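Local coordinates for cutinase-like protein (Cryptococcus sp., PDB 2CZQ), which probably hydrolyses carboxylic esters, as a cutinase-like enzyme of the alpha/beta hydrolase fold, at residues F105-H119 with W153-V167. Residues are numbered along the deposited sequence; the frame is centred on the assembly and turned at random. Where two conformers were deposited one is given.
Sequences FNAVKGVFLIGNPDH and WVSKTLDVCAYGDGV
Lys156 NZ donates to two backbone carbonyls, Phe105 O at 2.7 Å and Val108 O at 2.8 Å, where helix 103-107 gives way to strand 108-114. Its chain, extended beyond CG, also carries the ammonium over the centre of the Phe105 ring, a cation-pi contact with NZ 3.5 Å from the centroid. An edge of the same ring, led by CD1, meets a face of Trp153 in a T-shaped stack, the planes at 76°. Val108 CG1 lies at the indole's own edge, 3.6 Å from Trp153 CZ3.

Beyond this cluster, backbone bonds pair strands 108-114 and 157-160 in parallel, from Val111 N to Lys156 O through to Gly115 N on Val160 O, within the central sheet of the alpha/beta hydrolase fold. Phe112, Leu158, Ile114 and Val160 share one face, with Phe112 CE1 3.6 Å from Val160 CG2; helix 187-200 packs on Ile114 and Val160.

On the opposite face, Asp159 OD2 accepts from Asn116 ND2, just beyond the end of strand 108-114, at 2.8 Å, nearly straight (173°), from above the carboxylate plane. Asp159 OD1 instead accepts from a water that also donates to Val160 O and accepts from Asn116 N. Asp165 OD2 lies 3.4 Å from Gly115 CA and is hydrogen-bonded to Tyr183 OH and His180 ND1, consistent with the acid of a Ser-His-Asp triad.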
loop_
_atom_site.group_PDB
_atom_site.type_symbol
_atom_site.label_atom_id
_atom_site.label_comp_id
_atom_site.label_asym_id
_atom_site.label_seq_id
_atom_site.Cartn_x
_atom_site.Cartn_y
_atom_site.Cartn_z
ATOM N N PHE A 105 -14.739 3.332 0.138
ATOM C CA PHE A 105 -13.869 4.410 0.581
ATOM C C PHE A 105 -13.842 4.506 2.105
ATOM O O PHE A 105 -12.776 4.590 2.710
ATOM C CB PHE A 105 -14.320 5.746 -0.009
ATOM C CG PHE A 105 -13.508 6.913 0.471
ATOM C CD1 PHE A 105 -12.279 7.199 -0.113
ATOM C CD2 PHE A 105 -13.953 7.712 1.521
ATOM C CE1 PHE A 105 -11.514 8.271 0.322
ATOM C CE2 PHE A 105 -13.189 8.788 1.968
ATOM C CZ PHE A 105 -11.966 9.065 1.368
ATOM N N ASN A 106 -15.019 4.505 2.725
ATOM C CA ASN A 106 -15.112 4.646 4.170
ATOM C C ASN A 106 -14.439 3.501 4.926
ATOM O O ASN A 106 -13.858 3.715 5.988
ATOM C CB ASN A 106 -16.573 4.770 4.605
ATOM C CG ASN A 106 -17.206 6.092 4.196
ATOM O OD1 ASN A 106 -16.521 7.076 3.908
ATOM N ND2 ASN A 106 -18.531 6.116 4.172
ATOM N N ALA A 107 -14.517 2.293 4.371
ATOM C CA ALA A 107 -13.976 1.098 5.021
ATOM C C ALA A 107 -12.453 1.013 4.944
ATOM O O ALA A 107 -11.819 0.369 5.791
ATOM C CB ALA A 107 -14.600 -0.156 4.426
ATOM N N VAL A 108 -11.873 1.637 3.918
ATOM C CA VAL A 108 -10.423 1.645 3.773
ATOM C C VAL A 108 -9.857 2.731 4.680
ATOM O O VAL A 108 -9.974 3.931 4.400
ATOM C CB VAL A 108 -9.972 1.846 2.313
ATOM C CG1 VAL A 108 -8.452 1.879 2.239
ATOM C CG2 VAL A 108 -10.512 0.728 1.425
ATOM N N LYS A 109 -9.258 2.299 5.785
ATOM C CA LYS A 109 -8.749 3.233 6.781
ATOM C C LYS A 109 -7.372 3.775 6.441
ATOM O O LYS A 109 -6.989 4.830 6.943
ATOM C CB LYS A 109 -8.741 2.603 8.175
ATOM C CG LYS A 109 -10.092 2.038 8.625
ATOM C CD LYS A 109 -11.230 3.061 8.557
ATOM C CE LYS A 109 -12.563 2.404 8.905
ATOM N NZ LYS A 109 -13.743 3.284 8.669
ATOM N N GLY A 110 -6.618 3.059 5.612
ATOM C CA GLY A 110 -5.293 3.502 5.235
ATOM C C GLY A 110 -4.804 2.788 4.007
ATOM O O GLY A 110 -5.218 1.663 3.727
ATOM N N VAL A 111 -3.912 3.458 3.286
ATOM C CA VAL A 111 -3.251 2.915 2.108
ATOM C C VAL A 111 -1.753 3.101 2.329
ATOM O O VAL A 111 -1.301 4.212 2.630
ATOM C CB VAL A 111 -3.694 3.646 0.826
ATOM C CG1 VAL A 111 -2.965 3.089 -0.386
ATOM C CG2 VAL A 111 -5.202 3.536 0.636
ATOM N N PHE A 112 -0.998 2.012 2.209
ATOM C CA PHE A 112 0.429 2.029 2.461
ATOM C C PHE A 112 1.146 1.474 1.244
ATOM O O PHE A 112 0.961 0.309 0.882
ATOM C CB PHE A 112 0.746 1.201 3.707
ATOM C CG PHE A 112 2.197 1.207 4.072
ATOM C CD1 PHE A 112 2.741 2.237 4.832
ATOM C CD2 PHE A 112 3.034 0.182 3.639
ATOM C CE1 PHE A 112 4.092 2.243 5.148
ATOM C CE2 PHE A 112 4.381 0.181 3.952
ATOM C CZ PHE A 112 4.910 1.208 4.707
ATOM N N LEU A 113 1.949 2.320 0.610
ATOM C CA LEU A 113 2.621 1.978 -0.641
ATOM C C LEU A 113 4.122 2.039 -0.469
ATOM O O LEU A 113 4.627 2.913 0.238
ATOM C CB LEU A 113 2.206 2.947 -1.754
ATOM C CG LEU A 113 0.702 3.152 -1.955
ATOM C CD1 LEU A 113 0.434 4.278 -2.929
ATOM C CD2 LEU A 113 0.023 1.868 -2.415
ATOM N N ILE A 114 4.829 1.110 -1.110
ATOM C CA ILE A 114 6.287 1.137 -1.163
ATOM C C ILE A 114 6.755 0.927 -2.590
ATOM O O ILE A 114 6.200 0.110 -3.331
ATOM C CB ILE A 114 6.940 0.083 -0.222
ATOM C CG1 ILE A 114 6.191 -1.255 -0.278
ATOM C CG2 ILE A 114 7.016 0.617 1.200
ATOM C CD1 ILE A 114 6.941 -2.410 0.362
ATOM N N GLY A 115 7.778 1.676 -2.986
ATOM C CA GLY A 115 8.328 1.529 -4.324
ATOM C C GLY A 115 7.296 1.742 -5.423
ATOM O O GLY A 115 7.198 0.958 -6.366
ATOM N N ASN A 116 6.530 2.820 -5.300
ATOM C CA ASN A 116 5.363 3.059 -6.143
ATOM C C ASN A 116 5.723 3.614 -7.520
ATOM O O ASN A 116 6.203 4.740 -7.611
ATOM C CB ASN A 116 4.461 4.056 -5.411
ATOM C CG ASN A 116 3.181 4.354 -6.146
ATOM O OD1 ASN A 116 2.786 3.643 -7.078
ATOM N ND2 ASN A 116 2.507 5.418 -5.720
ATOM N N PRO A 117 5.464 2.875 -8.603
ATOM C CA PRO A 117 5.707 3.417 -9.947
ATOM C C PRO A 117 4.880 4.676 -10.214
ATOM O O PRO A 117 5.260 5.485 -11.060
ATOM C CB PRO A 117 5.246 2.286 -10.873
ATOM C CG PRO A 117 5.300 1.047 -10.037
ATOM C CD PRO A 117 4.919 1.505 -8.664
ATOM N N ASP A 118 3.771 4.831 -9.494
ATOM C CA ASP A 118 2.870 5.966 -9.680
ATOM C C ASP A 118 3.140 7.105 -8.702
ATOM O O ASP A 118 2.295 7.979 -8.514
ATOM C CB ASP A 118 1.418 5.513 -9.545
ATOM C CG ASP A 118 1.033 4.492 -10.570
ATOM O OD1 ASP A 118 1.745 4.387 -11.603
ATOM O OD2 ASP A 118 0.027 3.769 -10.408
ATOM N N HIS A 119 4.312 7.095 -8.081
ATOM C CA HIS A 119 4.694 8.127 -7.130
ATOM C C HIS A 119 4.605 9.504 -7.798
ATOM O O HIS A 119 5.102 9.695 -8.906
ATOM C CB HIS A 119 6.101 7.805 -6.635
ATOM C CG HIS A 119 6.585 8.685 -5.536
ATOM N ND1 HIS A 119 6.595 8.324 -4.207
ATOM C CD2 HIS A 119 7.115 9.926 -5.593
ATOM C CE1 HIS A 119 7.116 9.314 -3.497
ATOM N NE2 HIS A 119 7.436 10.295 -4.315
ATOM N N TRP A 153 -7.739 10.752 -1.409
ATOM C CA TRP A 153 -7.149 9.619 -0.695
ATOM C C TRP A 153 -5.860 9.981 0.042
ATOM O O TRP A 153 -5.397 9.222 0.899
ATOM C CB TRP A 153 -6.834 8.494 -1.678
ATOM C CG TRP A 153 -8.010 7.689 -2.112
ATOM C CD1 TRP A 153 -8.811 7.913 -3.194
ATOM C CD2 TRP A 153 -8.514 6.515 -1.480
ATOM N NE1 TRP A 153 -9.782 6.943 -3.276
ATOM C CE2 TRP A 153 -9.618 6.069 -2.233
ATOM C CE3 TRP A 153 -8.136 5.784 -0.345
ATOM C CZ2 TRP A 153 -10.351 4.928 -1.888
ATOM C CZ3 TRP A 153 -8.862 4.653 -0.004
ATOM C CH2 TRP A 153 -9.955 4.236 -0.774
ATOM N N VAL A 154 -5.262 11.120 -0.302
ATOM C CA VAL A 154 -3.926 11.458 0.180
ATOM C C VAL A 154 -3.827 11.479 1.710
ATOM O O VAL A 154 -2.836 11.010 2.271
ATOM C CB VAL A 154 -3.432 12.782 -0.449
ATOM C CG1 VAL A 154 -2.163 13.280 0.228
ATOM C CG2 VAL A 154 -3.196 12.598 -1.945
ATOM N N SER A 155 -4.853 11.998 2.381
ATOM C CA SER A 155 -4.803 12.163 3.833
ATOM C C SER A 155 -4.742 10.851 4.618
ATOM O O SER A 155 -4.372 10.858 5.790
ATOM C CB SER A 155 -5.966 13.020 4.325
ATOM O OG SER A 155 -7.186 12.313 4.238
ATOM N N LYS A 156 -5.096 9.737 3.983
ATOM C CA LYS A 156 -4.985 8.440 4.647
ATOM C C LYS A 156 -4.057 7.483 3.891
ATOM O O LYS A 156 -4.154 6.268 4.030
ATOM C CB LYS A 156 -6.360 7.826 4.927
ATOM C CG LYS A 156 -7.180 7.523 3.698
ATOM C CD LYS A 156 -8.563 7.046 4.107
ATOM C CE LYS A 156 -9.465 6.907 2.896
ATOM N NZ LYS A 156 -10.799 6.340 3.256
ATOM N N THR A 157 -3.137 8.055 3.120
ATOM C CA THR A 157 -2.124 7.303 2.399
ATOM C C THR A 157 -0.742 7.647 2.937
ATOM O O THR A 157 -0.476 8.784 3.344
ATOM C CB THR A 157 -2.208 7.636 0.895
ATOM O OG1 THR A 157 -3.484 7.225 0.388
ATOM C CG2 THR A 157 -1.192 6.841 0.073
ATOM N N LEU A 158 0.129 6.648 2.926
ATOM C CA LEU A 158 1.548 6.842 3.121
ATOM C C LEU A 158 2.223 6.186 1.934
ATOM O O LEU A 158 2.074 4.976 1.728
ATOM C CB LEU A 158 2.014 6.178 4.410
ATOM C CG LEU A 158 2.227 7.025 5.662
ATOM C CD1 LEU A 158 2.893 6.166 6.721
ATOM C CD2 LEU A 158 3.047 8.286 5.406
ATOM N N ASP A 159 2.907 6.995 1.128
ATOM C CA ASP A 159 3.622 6.514 -0.048
ATOM C C ASP A 159 5.120 6.617 0.233
ATOM O O ASP A 159 5.714 7.702 0.193
ATOM C CB ASP A 159 3.215 7.303 -1.292
ATOM C CG ASP A 159 3.704 6.666 -2.571
ATOM O OD1 ASP A 159 4.432 5.647 -2.488
ATOM O OD2 ASP A 159 3.399 7.130 -3.695
ATOM N N VAL A 160 5.701 5.470 0.558
ATOM C CA VAL A 160 7.071 5.378 1.025
ATOM C C VAL A 160 7.989 5.064 -0.144
ATOM O O VAL A 160 7.852 4.027 -0.803
ATOM C CB VAL A 160 7.202 4.307 2.129
ATOM C CG1 VAL A 160 8.619 4.266 2.682
ATOM C CG2 VAL A 160 6.186 4.545 3.244
ATOM N N CYS A 161 8.917 5.977 -0.402
ATOM C CA CYS A 161 9.857 5.830 -1.498
ATOM C C CYS A 161 11.252 6.012 -0.943
ATOM O O CYS A 161 11.604 7.096 -0.472
ATOM C CB CYS A 161 9.583 6.865 -2.592
ATOM S SG CYS A 161 10.719 6.731 -3.989
ATOM N N ALA A 162 12.038 4.941 -0.969
ATOM C CA ALA A 162 13.420 4.994 -0.512
ATOM C C ALA A 162 14.203 5.933 -1.411
ATOM O O ALA A 162 14.064 5.883 -2.627
ATOM C CB ALA A 162 14.039 3.606 -0.541
ATOM N N TYR A 163 15.033 6.785 -0.818
ATOM C CA TYR A 163 15.852 7.686 -1.610
ATOM C C TYR A 163 16.643 6.881 -2.629
ATOM O O TYR A 163 17.344 5.930 -2.284
ATOM C CB TYR A 163 16.791 8.483 -0.716
ATOM C CG TYR A 163 17.561 9.552 -1.447
ATOM C CD1 TYR A 163 18.738 9.248 -2.136
ATOM C CD2 TYR A 163 17.108 10.866 -1.461
ATOM C CE1 TYR A 163 19.451 10.233 -2.808
ATOM C CE2 TYR A 163 17.821 11.860 -2.126
ATOM C CZ TYR A 163 18.992 11.533 -2.800
ATOM O OH TYR A 163 19.710 12.499 -3.469
ATOM N N GLY A 164 16.525 7.264 -3.892
ATOM C CA GLY A 164 17.263 6.584 -4.932
ATOM C C GLY A 164 16.672 5.287 -5.448
ATOM O O GLY A 164 17.326 4.609 -6.238
ATOM N N ASP A 165 15.454 4.936 -5.034
ATOM C CA ASP A 165 14.728 3.827 -5.652
ATOM C C ASP A 165 14.254 4.307 -7.022
ATOM O O ASP A 165 13.396 5.174 -7.100
ATOM C CB ASP A 165 13.545 3.442 -4.752
ATOM C CG ASP A 165 12.584 2.470 -5.403
ATOM O OD1 ASP A 165 12.700 2.199 -6.620
ATOM O OD2 ASP A 165 11.680 1.924 -4.727
ATOM N N GLY A 166 14.819 3.760 -8.096
ATOM C CA GLY A 166 14.547 4.258 -9.435
ATOM C C GLY A 166 13.129 4.079 -9.951
ATOM O O GLY A 166 12.773 4.661 -10.974
ATOM N N VAL A 167 12.325 3.270 -9.264
ATOM C CA VAL A 167 10.947 3.034 -9.684
ATOM C C VAL A 167 10.021 4.174 -9.236
ATOM O O VAL A 167 9.165 4.622 -10.004
ATOM C CB VAL A 167 10.444 1.664 -9.176
ATOM C CG1 VAL A 167 8.979 1.455 -9.512
ATOM C CG2 VAL A 167 11.298 0.536 -9.759
HETATM O O HOH W 1 6.816 4.819 -3.297
#